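Local coordinates for protein aminotransferase, class I and II (Erwinia tasmaniensis, PDB 5Z0Q) that belongs to the class I and II aminotransferase family, binds pyridoxal-5'-phosphate in a pocket of the fold and assembles from two chains, at residues W87-P91 against E92-F96; T118-A121 against T122-P126; R145-Q149 against R150-D154; Q217-F221 against A222-D226; N312-P315 against G316-M319. All blocks are in the same frame, centred on the assembly; numbering follows the deposited sequence.

Contact 1. Residues W87-P91 against E92-F96; sequences WKIQP and EWLVF
The indole of Trp-93 folds back over Gln-90, and tracing it from root to rim gives most of the contact. CG is anti to the carbonyl carbon (chi1 -64°), which turns the ring back along the residues before it. Trp-93 CB starts 3.3 Å from Gln-90 O, and CG stays beside that same oxygen. Over the five-membered ring sits Gln-90 CB, 3.5 Å from the ring centroid of Trp-93 and only 11° off its normal, a CH-pi contact to one face. On the benzo side, Trp-93 CE3 meets Ile-89 CD1 at 4.0 Å, the methyl coming in at the ring edge. Farther round, Trp-93 CZ3 lies 3.7 Å from Lys-88 O.

The turn beneath is 3-10: Trp-93 N bonds to Gln-90 O at 3.0 Å, and Leu-94 N to Pro-91 O at 3.2 Å. The chain of Glu-92, bent at chi2 (-87°), runs alongside Gln-90 and brings OE2 to 3.6 Å from Gln-90 CG. Just past the turn, Leu-94 CD2 meets Ile-89 CG2, and strand 94-97 begins at the border of the large sheet, where Ile-89 and Leu-94 both touch Val-253.

Chemically, the polar bonding between the two segments is all backbone to backbone; their side chains meet through dispersion and one weak CH-pi contact, so charge probably plays little part in the fit.

Contact 2. Residues T118-A121 against T122-P126; sequences TVSA and TPIYP. With PLP (pyridoxal-5'-phosphate), chain M.
A cis-proline turn at the end of strand 117-122, in the central sheet of this pyridoxal-5'-phosphate-binding fold, carries the chain from Ser-120 and Ala-121 to Ile-124 and on into the ligand pocket at Tyr-125. The bond between Thr-122 and Pro-123 is cis; two residues on from Thr-122, Ile-124 faces back toward the strand it has just left. Its side chain then lies along the Ala-121 carbonyl: Ile-124 CB is 3.3 Å from Ala-121 O, CG2 of Ile-124 stands 3.4 Å from that oxygen, and CD1 passes 3.7 Å from it. With chi1 at -156° and chi2 at 174°, the CG1 branch is extended, and this carries CD1 as far as Ser-120 CB, 3.8 Å away. The hydroxyl of Ser-120 is engaged elsewhere, in a hydrogen bond with NE2 of His-139 on the neighbouring strand. Beyond the turn, Tyr-125 leaves the backbone in a different direction and lays one ring face against the pyridine of pyridoxal-5'-phosphate. That ligand is also held by the backbone N atoms of Val-100 and Val-101 and by Tyr-66 OH of the second subunit. PLP C2 sits over the centre of the phenol ring, while Tyr-125 CE2 comes within 3.5 Å of PLP N1.

Contact 3. Residues R145-Q149 against R150-D154; sequences RLEQQ and RWVLD
Arg-150 and Arg-145 are covered most where the chain doubles back on itself, with Val-152 close behind. Arg-150 offers its backbone to Glu-147: Glu-147 N bonds straight to Arg-150 O at 2.7 Å, with the donor in the carbonyl plane, while the return bond from Arg-150 N to Glu-147 O is weak. Leu-146 CD1 also reaches Arg-150 O, at 3.3 Å. The guanidinium turns off to salt bridges with Glu-186 and Glu-323, so the polar end of Arg-150 is engaged outside the hairpin.

Arg-145 and Val-152 form the antiparallel hydrogen-bonded pair, with Arg-145 N to Val-152 O at 3.2 Å and Val-152 N to Arg-145 O at 3.0 Å. CG2 of Val-152 rests 3.4 Å from Arg-145 O and also touches Glu-147 OE1. On the face carrying Leu-146 and Trp-151, the non-hydrogen-bonded pair, Leu-146 CB sits over the six-membered ring of Trp-151, 4.1 Å from its centroid and 17° off the normal, a CH-pi contact. Trp-151 also meets Trp-329 edge to face.

Gln-148 and Gln-149 both have positive phi, the left-handed backbone of a type I' or III' turn; with Glu-147 and Arg-150 flanking them, they make a two-residue beta hairpin, its second strand the outermost of the large sheet within this chain.

Contact 4. Residues Q217-F221 against A222-D226; sequences QHIPF and ASLSD
Ile-219 and Leu-224 cross at about a right angle, with Ile-219 CG2 meeting Leu-224 CD2 at 3.9 Å. The other methyl of that leucine, CD1, comes obliquely to Phe-221, 4.2 Å from CD1 of the ring, so Leu-224 is wedged between the two. Its CG also lies 3.3 Å from Phe-221 O. Beyond Leu-224 the Phe-221 side chain, CG anti to the backbone N (chi1 -178°), goes on to Leu-191, Val-201 and Ser-203.

Between these side chains the backbone makes a short 3-10 turn, part of the long loop from strand 200-204 to helix 226-229. Ser-223 N bonds to Pro-220 O at 3.2 Å, and Leu-224 N to Phe-221 O at 3.3 Å. Ser-223 OG, tucked between its own backbone N and carbonyl carbon (chi1 61°), swings over the proline and donates to Pro-220 O as well, though the modelled length of that bond is doubtfully short. The same OG lies 3.4 Å from Pro-220 CD and near Ile-219 CG2.

Ser-225 takes the N-cap position of helix 226-229, its OG weakly bonded to Ala-228 N, and Phe-221 N is bound to Glu-205 OE1.

Contact 5. Residues N312-P315 against G316-M319; sequences NRLP and GLSM
Leu-314 and Leu-317 meet through their CD1 methyls, 3.9 Å apart, across the turn that takes the chain out of helix 290-313. This is the apolar part of the contact. The two side chains lie side by side and point the same way, one from each side of the Pro-Gly step. In Leu-314, CG is anti to the carbonyl carbon (chi1 -61°) and the chain is extended at chi2.

The polar part belongs to the backbone. Gly-316 N approaches Leu-314 O at 3.0 Å, a bond that is weak because the angle at its hydrogen is 142°. It closes an inverse gamma turn centred on Pro-315. Gly-316 then takes phi near 180° with psi close to zero, a conformation visited mostly by glycine, and the chain straightens from there.

Looser approaches make up the rest. The outgoing chain passes loosely beside the helix end, with Asn-312 CA 4.4 Å from Leu-317 O and a CA-CA spacing of 5.7 Å between Asn-312 and Ser-318.

Around it, Leu-314 and Leu-317 both press on Met-381 and Leu-385 of helix 371-385. Leu-317 and Met-319 also pack on Ile-330 and on Val-311 of helix 290-313, while Ser-318 bonds through its backbone to Asp-331 from the short, weakly bonded strand 318-319, outermost in the five-stranded sheet of this chain.

Overall arrangement
The five contacts follow one another along the chain, and four gather round the large mixed sheet. Contact 1 leads into one border strand, 94-97, and contact 3 forms the hairpin at the other; contact 2 closes inner strand 117-122, beside strand 139-146. Contacts 1 and 4, with centres about 14 Å apart, touch where Trp-87 packs on Pro-220, Ala-222 and Ser-223. Contacts 2 and 3 meet through Ala-121 and Leu-153. Contact 5 belongs to the smaller sheet, its centre about 44 Å from that of contact 1, yet its nearest atoms come within about 6 Å of contact 3. Contact 2 alone reaches pyridoxal-5'-phosphate; the others lie away from the ligand, at sheet edges and in connecting loops.

Contact 1. Residues W87-P91 against E92-F96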
# COMPACT_ATOMS: atom_id res chain seq x y z
N TRP A 87 -20.41 19.27 6.06
CA TRP A 87 -20.75 17.91 5.68
C TRP A 87 -20.47 17.00 6.87
O TRP A 87 -19.30 16.72 7.17
CB TRP A 87 -19.95 17.46 4.46
CG TRP A 87 -20.37 16.15 3.89
CD1 TRP A 87 -21.62 15.60 3.93
CD2 TRP A 87 -19.54 15.20 3.20
NE1 TRP A 87 -21.62 14.37 3.31
CE2 TRP A 87 -20.36 14.11 2.85
CE3 TRP A 87 -18.19 15.18 2.85
CZ2 TRP A 87 -19.87 13.00 2.17
CZ3 TRP A 87 -17.71 14.08 2.16
CH2 TRP A 87 -18.54 13.00 1.83
N LYS A 88 -21.52 16.56 7.55
CA LYS A 88 -21.36 15.66 8.69
C LYS A 88 -21.17 14.23 8.20
O LYS A 88 -21.93 13.74 7.36
CB LYS A 88 -22.57 15.76 9.63
CG LYS A 88 -23.92 15.51 8.98
CD LYS A 88 -25.05 15.76 9.97
CE LYS A 88 -26.38 15.28 9.43
NZ LYS A 88 -26.40 13.80 9.25
N ILE A 89 -20.14 13.57 8.73
CA ILE A 89 -19.72 12.25 8.27
C ILE A 89 -20.00 11.24 9.37
O ILE A 89 -19.64 11.46 10.53
CB ILE A 89 -18.23 12.24 7.88
CG1 ILE A 89 -17.99 13.15 6.68
CG2 ILE A 89 -17.77 10.82 7.57
CD1 ILE A 89 -18.66 12.68 5.43
N GLN A 90 -20.63 10.13 9.01
CA GLN A 90 -20.75 9.01 9.94
C GLN A 90 -19.45 8.21 9.94
O GLN A 90 -18.86 7.99 8.88
CB GLN A 90 -21.92 8.11 9.58
CG GLN A 90 -23.08 8.20 10.55
CD GLN A 90 -23.45 9.63 10.88
OE1 GLN A 90 -23.95 10.37 10.03
NE2 GLN A 90 -23.21 10.04 12.12
N PRO A 91 -18.99 7.76 11.11
CA PRO A 91 -17.68 7.09 11.17
C PRO A 91 -17.59 5.83 10.32
O PRO A 91 -16.54 5.57 9.73
CB PRO A 91 -17.51 6.78 12.67
CG PRO A 91 -18.37 7.79 13.35
CD PRO A 91 -19.56 7.98 12.45
N GLU A 92 -18.66 5.04 10.24
CA GLU A 92 -18.59 3.80 9.48
C GLU A 92 -18.57 4.03 7.97
O GLU A 92 -18.39 3.07 7.22
CB GLU A 92 -19.77 2.88 9.84
CG GLU A 92 -21.14 3.39 9.43
CD GLU A 92 -21.77 4.30 10.46
OE1 GLU A 92 -21.06 4.73 11.39
OE2 GLU A 92 -22.98 4.58 10.34
N TRP A 93 -18.74 5.27 7.51
CA TRP A 93 -18.63 5.57 6.09
C TRP A 93 -17.19 5.52 5.60
O TRP A 93 -16.96 5.39 4.39
CB TRP A 93 -19.22 6.94 5.77
CG TRP A 93 -20.69 7.07 6.02
CD1 TRP A 93 -21.55 6.08 6.41
CD2 TRP A 93 -21.48 8.26 5.89
NE1 TRP A 93 -22.82 6.58 6.53
CE2 TRP A 93 -22.80 7.92 6.22
CE3 TRP A 93 -21.19 9.58 5.53
CZ2 TRP A 93 -23.84 8.85 6.19
CZ3 TRP A 93 -22.22 10.50 5.51
CH2 TRP A 93 -23.53 10.13 5.84
N LEU A 94 -16.22 5.63 6.51
CA LEU A 94 -14.83 5.78 6.11
C LEU A 94 -14.19 4.44 5.79
O LEU A 94 -14.45 3.43 6.45
CB LEU A 94 -14.04 6.48 7.22
CG LEU A 94 -14.53 7.88 7.61
CD1 LEU A 94 -13.67 8.46 8.72
CD2 LEU A 94 -14.53 8.80 6.40
N VAL A 95 -13.35 4.43 4.76
CA VAL A 95 -12.52 3.29 4.39
C VAL A 95 -11.15 3.84 4.06
O VAL A 95 -10.99 4.58 3.08
CB VAL A 95 -13.09 2.49 3.20
CG1 VAL A 95 -12.13 1.39 2.80
CG2 VAL A 95 -14.45 1.91 3.54
N PHE A 96 -10.15 3.49 4.86
CA PHE A 96 -8.80 4.03 4.68
C PHE A 96 -8.04 3.23 3.63
O PHE A 96 -8.13 2.00 3.57
CB PHE A 96 -8.04 4.03 6.00
CG PHE A 96 -8.66 4.90 7.05
CD1 PHE A 96 -8.58 6.28 6.96
CD2 PHE A 96 -9.33 4.35 8.13
CE1 PHE A 96 -9.16 7.09 7.93
CE2 PHE A 96 -9.91 5.15 9.10
CZ PHE A 96 -9.82 6.52 9.00

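Contact 2. Residues T118-A121 against T122-P126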
# COMPACT_ATOMS: atom_id res chain seq x y z
N THR A 118 -17.66 3.86 -18.23
CA THR A 118 -17.45 4.98 -17.33
C THR A 118 -17.49 6.29 -18.10
O THR A 118 -17.25 6.32 -19.31
CB THR A 118 -16.12 4.86 -16.58
OG1 THR A 118 -15.04 4.91 -17.52
CG2 THR A 118 -16.05 3.55 -15.81
N VAL A 119 -17.80 7.37 -17.39
CA VAL A 119 -17.86 8.71 -17.96
C VAL A 119 -17.01 9.64 -17.12
O VAL A 119 -17.06 9.60 -15.89
CB VAL A 119 -19.31 9.24 -18.04
CG1 VAL A 119 -19.35 10.54 -18.84
CG2 VAL A 119 -20.23 8.21 -18.66
N SER A 120 -16.21 10.47 -17.79
CA SER A 120 -15.42 11.48 -17.11
C SER A 120 -15.19 12.64 -18.07
O SER A 120 -15.63 12.62 -19.22
CB SER A 120 -14.09 10.91 -16.60
OG SER A 120 -13.17 10.78 -17.67
N ALA A 121 -14.49 13.66 -17.58
CA ALA A 121 -14.11 14.79 -18.41
C ALA A 121 -12.76 14.52 -19.08
O ALA A 121 -12.02 13.62 -18.69
CB ALA A 121 -14.04 16.07 -17.58
N THR A 122 -12.46 15.33 -20.10
CA THR A 122 -11.16 15.31 -20.74
C THR A 122 -10.79 16.76 -21.03
O THR A 122 -11.64 17.52 -21.55
CB THR A 122 -11.13 14.46 -22.02
OG1 THR A 122 -9.89 14.66 -22.70
CG2 THR A 122 -12.28 14.82 -22.94
N PRO A 123 -9.57 17.20 -20.69
CA PRO A 123 -8.52 16.40 -20.05
C PRO A 123 -8.82 16.10 -18.58
O PRO A 123 -9.75 16.69 -18.03
CB PRO A 123 -7.29 17.30 -20.17
CG PRO A 123 -7.85 18.68 -20.14
CD PRO A 123 -9.16 18.60 -20.88
N ILE A 124 -8.06 15.20 -17.98
CA ILE A 124 -8.31 14.78 -16.60
C ILE A 124 -7.10 14.04 -16.06
O ILE A 124 -6.18 13.70 -16.82
CB ILE A 124 -9.58 13.92 -16.52
CG1 ILE A 124 -10.19 13.97 -15.11
CG2 ILE A 124 -9.29 12.49 -16.94
CD1 ILE A 124 -11.53 13.26 -15.00
N TYR A 125 -7.08 13.79 -14.76
CA TYR A 125 -6.04 12.98 -14.13
C TYR A 125 -5.93 11.65 -14.87
O TYR A 125 -6.94 10.94 -15.02
CB TYR A 125 -6.38 12.78 -12.66
CG TYR A 125 -5.31 12.12 -11.81
CD1 TYR A 125 -3.99 12.55 -11.87
CD2 TYR A 125 -5.63 11.10 -10.93
CE1 TYR A 125 -3.02 11.96 -11.09
CE2 TYR A 125 -4.66 10.50 -10.15
CZ TYR A 125 -3.36 10.94 -10.23
OH TYR A 125 -2.39 10.34 -9.45
N PRO A 126 -4.74 11.27 -15.34
CA PRO A 126 -4.60 10.13 -16.27
C PRO A 126 -5.23 8.84 -15.74
O PRO A 126 -5.85 8.11 -16.52
CB PRO A 126 -3.08 10.00 -16.43
CG PRO A 126 -2.58 11.38 -16.24
CD PRO A 126 -3.48 12.02 -15.21
N1 PLP M . -5.90 12.40 -7.49
C2 PLP M . -5.55 13.51 -8.23
C2A PLP M . -6.57 14.21 -9.08
C3 PLP M . -4.24 13.99 -8.19
O3 PLP M . -3.89 15.09 -8.93
C4 PLP M . -3.29 13.35 -7.40
C4A PLP M . -1.94 13.96 -7.22
C5 PLP M . -3.65 12.23 -6.66
C6 PLP M . -4.96 11.76 -6.71
C5A PLP M . -2.61 11.54 -5.81
O4P PLP M . -2.97 10.20 -5.56
P PLP M . -1.89 9.20 -4.92
O1P PLP M . -0.59 9.30 -5.70
O2P PLP M . -2.40 7.77 -4.98
O3P PLP M . -1.65 9.60 -3.49

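Contact 3. Residues R145-Q149 against R150-D154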
# COMPACT_ATOMS: atom_id res chain seq x y z
N ARG A 145 -14.82 22.69 -21.95
CA ARG A 145 -14.87 23.87 -22.79
C ARG A 145 -14.56 25.11 -21.97
O ARG A 145 -14.94 25.21 -20.80
CB ARG A 145 -16.24 24.01 -23.47
CG ARG A 145 -16.54 22.89 -24.46
CD ARG A 145 -15.35 22.66 -25.37
NE ARG A 145 -15.51 21.48 -26.22
CZ ARG A 145 -14.56 20.99 -27.01
NH1 ARG A 145 -13.37 21.57 -27.05
NH2 ARG A 145 -14.80 19.92 -27.75
N LEU A 146 -13.87 26.06 -22.60
CA LEU A 146 -13.50 27.30 -21.94
C LEU A 146 -14.66 28.28 -21.99
O LEU A 146 -15.23 28.53 -23.06
CB LEU A 146 -12.26 27.89 -22.62
CG LEU A 146 -11.69 29.19 -22.05
CD1 LEU A 146 -11.45 29.04 -20.56
CD2 LEU A 146 -10.39 29.55 -22.76
N GLU A 147 -15.01 28.83 -20.83
CA GLU A 147 -16.10 29.81 -20.75
C GLU A 147 -15.80 30.77 -19.61
O GLU A 147 -15.61 30.34 -18.47
CB GLU A 147 -17.45 29.12 -20.54
CG GLU A 147 -18.62 30.08 -20.50
CD GLU A 147 -19.96 29.37 -20.63
OE1 GLU A 147 -19.97 28.14 -20.85
OE2 GLU A 147 -21.00 30.05 -20.51
N GLN A 148 -15.77 32.07 -19.92
CA GLN A 148 -15.47 33.12 -18.96
C GLN A 148 -14.14 32.86 -18.25
O GLN A 148 -14.02 32.98 -17.03
CB GLN A 148 -16.61 33.28 -17.94
CG GLN A 148 -17.90 33.80 -18.54
CD GLN A 148 -18.91 34.21 -17.47
OE1 GLN A 148 -19.80 33.44 -17.12
NE2 GLN A 148 -18.76 35.42 -16.96
N GLN A 149 -13.14 32.50 -19.05
CA GLN A 149 -11.79 32.20 -18.55
C GLN A 149 -11.82 31.09 -17.51
O GLN A 149 -11.07 31.12 -16.53
CB GLN A 149 -11.12 33.46 -18.00
CG GLN A 149 -10.94 34.57 -19.02
CD GLN A 149 -10.33 35.82 -18.42
OE1 GLN A 149 -9.18 36.16 -18.68
NE2 GLN A 149 -11.12 36.52 -17.60
N ARG A 150 -12.70 30.11 -17.71
CA ARG A 150 -12.80 28.96 -16.82
C ARG A 150 -13.08 27.71 -17.65
O ARG A 150 -13.82 27.77 -18.64
CB ARG A 150 -13.91 29.14 -15.78
CG ARG A 150 -13.65 30.20 -14.73
CD ARG A 150 -14.27 29.79 -13.41
NE ARG A 150 -15.47 28.99 -13.61
CZ ARG A 150 -16.10 28.32 -12.65
NH1 ARG A 150 -15.63 28.36 -11.41
NH2 ARG A 150 -17.18 27.62 -12.92
N TRP A 151 -12.51 26.59 -17.22
CA TRP A 151 -12.76 25.30 -17.85
C TRP A 151 -13.97 24.67 -17.18
O TRP A 151 -13.89 24.22 -16.03
CB TRP A 151 -11.53 24.40 -17.74
CG TRP A 151 -10.41 24.82 -18.63
CD1 TRP A 151 -9.23 25.39 -18.25
CD2 TRP A 151 -10.36 24.71 -20.06
NE1 TRP A 151 -8.45 25.64 -19.35
CE2 TRP A 151 -9.12 25.23 -20.47
CE3 TRP A 151 -11.24 24.22 -21.02
CZ2 TRP A 151 -8.74 25.28 -21.81
CZ3 TRP A 151 -10.86 24.27 -22.35
CH2 TRP A 151 -9.62 24.79 -22.74
N VAL A 152 -15.09 24.63 -17.89
CA VAL A 152 -16.34 24.12 -17.36
C VAL A 152 -16.67 22.79 -18.03
O VAL A 152 -16.19 22.47 -19.12
CB VAL A 152 -17.50 25.13 -17.53
CG1 VAL A 152 -17.18 26.43 -16.82
CG2 VAL A 152 -17.77 25.38 -19.01
N LEU A 153 -17.50 22.00 -17.35
CA LEU A 153 -17.94 20.70 -17.84
C LEU A 153 -19.43 20.75 -18.14
O LEU A 153 -20.23 21.19 -17.30
CB LEU A 153 -17.65 19.61 -16.81
CG LEU A 153 -18.13 18.20 -17.16
CD1 LEU A 153 -17.51 17.73 -18.47
CD2 LEU A 153 -17.81 17.23 -16.04
N ASP A 154 -19.81 20.31 -19.34
CA ASP A 154 -21.20 20.32 -19.80
C ASP A 154 -21.57 18.89 -20.18
O ASP A 154 -21.63 18.54 -21.36
CB ASP A 154 -21.37 21.29 -20.98
CG ASP A 154 -22.83 21.59 -21.28
OD1 ASP A 154 -23.70 21.12 -20.52
OD2 ASP A 154 -23.09 22.29 -22.27

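Contact 4. Residues Q217-F221 against A222-D226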
# COMPACT_ATOMS: atom_id res chain seq x y z
N GLN A 217 -16.29 28.37 -1.46
CA GLN A 217 -16.01 27.20 -0.63
C GLN A 217 -16.11 25.94 -1.47
O GLN A 217 -17.02 25.81 -2.30
CB GLN A 217 -16.98 27.12 0.55
CG GLN A 217 -16.79 25.88 1.41
CD GLN A 217 -18.06 25.46 2.12
OE1 GLN A 217 -18.46 26.06 3.11
NE2 GLN A 217 -18.71 24.42 1.60
N HIS A 218 -15.18 25.01 -1.26
CA HIS A 218 -15.29 23.70 -1.88
C HIS A 218 -16.53 22.98 -1.37
O HIS A 218 -16.83 22.99 -0.17
CB HIS A 218 -14.04 22.86 -1.58
CG HIS A 218 -14.22 21.41 -1.87
ND1 HIS A 218 -14.52 20.48 -0.89
CD2 HIS A 218 -14.15 20.71 -3.04
CE1 HIS A 218 -14.61 19.28 -1.44
NE2 HIS A 218 -14.39 19.40 -2.74
N ILE A 219 -17.25 22.35 -2.29
CA ILE A 219 -18.50 21.67 -1.94
C ILE A 219 -18.37 20.19 -2.27
O ILE A 219 -18.21 19.83 -3.44
CB ILE A 219 -19.70 22.29 -2.68
CG1 ILE A 219 -19.91 23.73 -2.23
CG2 ILE A 219 -20.95 21.47 -2.45
CD1 ILE A 219 -21.04 24.43 -2.92
N PRO A 220 -18.40 19.30 -1.27
CA PRO A 220 -18.39 17.87 -1.58
C PRO A 220 -19.63 17.47 -2.36
O PRO A 220 -20.73 17.98 -2.12
CB PRO A 220 -18.37 17.21 -0.19
CG PRO A 220 -17.83 18.27 0.72
CD PRO A 220 -18.33 19.56 0.17
N PHE A 221 -19.45 16.55 -3.31
CA PHE A 221 -20.56 16.12 -4.15
C PHE A 221 -21.65 15.46 -3.31
O PHE A 221 -22.84 15.72 -3.51
CB PHE A 221 -20.07 15.16 -5.23
CG PHE A 221 -21.14 14.70 -6.17
CD1 PHE A 221 -21.48 15.46 -7.28
CD2 PHE A 221 -21.82 13.51 -5.95
CE1 PHE A 221 -22.47 15.04 -8.15
CE2 PHE A 221 -22.81 13.08 -6.82
CZ PHE A 221 -23.14 13.85 -7.92
N ALA A 222 -21.26 14.61 -2.36
CA ALA A 222 -22.22 13.89 -1.54
C ALA A 222 -22.92 14.78 -0.52
O ALA A 222 -23.80 14.28 0.20
CB ALA A 222 -21.53 12.73 -0.83
N SER A 223 -22.57 16.06 -0.42
CA SER A 223 -23.22 16.97 0.50
C SER A 223 -24.37 17.75 -0.14
O SER A 223 -25.07 18.48 0.57
CB SER A 223 -22.20 17.96 1.08
OG SER A 223 -21.61 18.74 0.06
N LEU A 224 -24.57 17.60 -1.45
CA LEU A 224 -25.67 18.30 -2.12
C LEU A 224 -27.02 17.82 -1.59
O LEU A 224 -27.88 18.63 -1.22
CB LEU A 224 -25.58 18.09 -3.63
CG LEU A 224 -24.32 18.61 -4.31
CD1 LEU A 224 -24.30 18.20 -5.78
CD2 LEU A 224 -24.23 20.12 -4.17
N SER A 225 -27.21 16.51 -1.54
CA SER A 225 -28.43 15.91 -1.02
C SER A 225 -28.10 14.53 -0.48
O SER A 225 -26.97 14.05 -0.60
CB SER A 225 -29.52 15.86 -2.09
OG SER A 225 -29.15 14.98 -3.14
N ASP A 226 -29.10 13.88 0.10
CA ASP A 226 -28.93 12.51 0.56
C ASP A 226 -28.93 11.51 -0.58
O ASP A 226 -28.39 10.41 -0.43
CB ASP A 226 -30.01 12.15 1.58
CG ASP A 226 -29.94 13.00 2.83
OD1 ASP A 226 -28.81 13.22 3.33
OD2 ASP A 226 -31.00 13.45 3.31

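Contact 5. Residues N312-P315 against G316-M319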
# COMPACT_ATOMS: atom_id res chain seq x y z
N ASN A 312 0.47 34.96 -20.13
CA ASN A 312 -0.40 35.67 -21.06
C ASN A 312 0.34 36.75 -21.85
O ASN A 312 -0.16 37.19 -22.89
CB ASN A 312 -1.58 36.28 -20.30
CG ASN A 312 -2.46 35.23 -19.65
OD1 ASN A 312 -2.81 35.33 -18.48
ND2 ASN A 312 -2.82 34.20 -20.42
N ARG A 313 1.52 37.17 -21.39
CA ARG A 313 2.32 38.13 -22.15
C ARG A 313 3.14 37.46 -23.25
O ARG A 313 3.53 38.14 -24.20
CB ARG A 313 3.25 38.91 -21.23
CG ARG A 313 2.55 39.93 -20.35
CD ARG A 313 3.52 41.01 -19.89
NE ARG A 313 2.89 41.97 -18.99
CZ ARG A 313 3.01 41.94 -17.67
NH1 ARG A 313 3.73 40.99 -17.08
NH2 ARG A 313 2.40 42.86 -16.93
N LEU A 314 3.41 36.16 -23.13
CA LEU A 314 4.19 35.47 -24.15
C LEU A 314 3.32 35.22 -25.37
O LEU A 314 2.13 34.90 -25.24
CB LEU A 314 4.75 34.16 -23.60
CG LEU A 314 5.69 34.32 -22.40
CD1 LEU A 314 6.16 32.97 -21.90
CD2 LEU A 314 6.88 35.20 -22.77
N PRO A 315 3.88 35.35 -26.59
CA PRO A 315 3.07 35.35 -27.82
C PRO A 315 2.84 33.97 -28.42
O PRO A 315 3.08 33.74 -29.61
CB PRO A 315 3.90 36.24 -28.75
CG PRO A 315 5.31 35.92 -28.37
CD PRO A 315 5.30 35.63 -26.87
N GLY A 316 2.37 33.03 -27.61
CA GLY A 316 2.08 31.70 -28.11
C GLY A 316 1.48 30.78 -27.07
O GLY A 316 1.27 29.59 -27.33
N LEU A 317 1.19 31.32 -25.89
CA LEU A 317 0.68 30.54 -24.78
C LEU A 317 -0.55 31.22 -24.18
O LEU A 317 -0.60 32.45 -24.08
CB LEU A 317 1.74 30.35 -23.69
CG LEU A 317 3.10 29.81 -24.15
CD1 LEU A 317 4.10 29.84 -23.01
CD2 LEU A 317 2.96 28.40 -24.71
N SER A 318 -1.53 30.41 -23.79
CA SER A 318 -2.70 30.87 -23.06
C SER A 318 -2.85 30.01 -21.82
O SER A 318 -2.60 28.81 -21.85
CB SER A 318 -3.97 30.80 -23.91
OG SER A 318 -3.83 31.53 -25.11
N MET A 319 -3.26 30.63 -20.71
CA MET A 319 -3.42 29.90 -19.46
C MET A 319 -4.57 30.48 -18.66
O MET A 319 -4.66 31.69 -18.47
CB MET A 319 -2.13 29.95 -18.63
CG MET A 319 -2.28 29.29 -17.27
SD MET A 319 -0.85 29.54 -16.20
CE MET A 319 -1.37 28.62 -14.76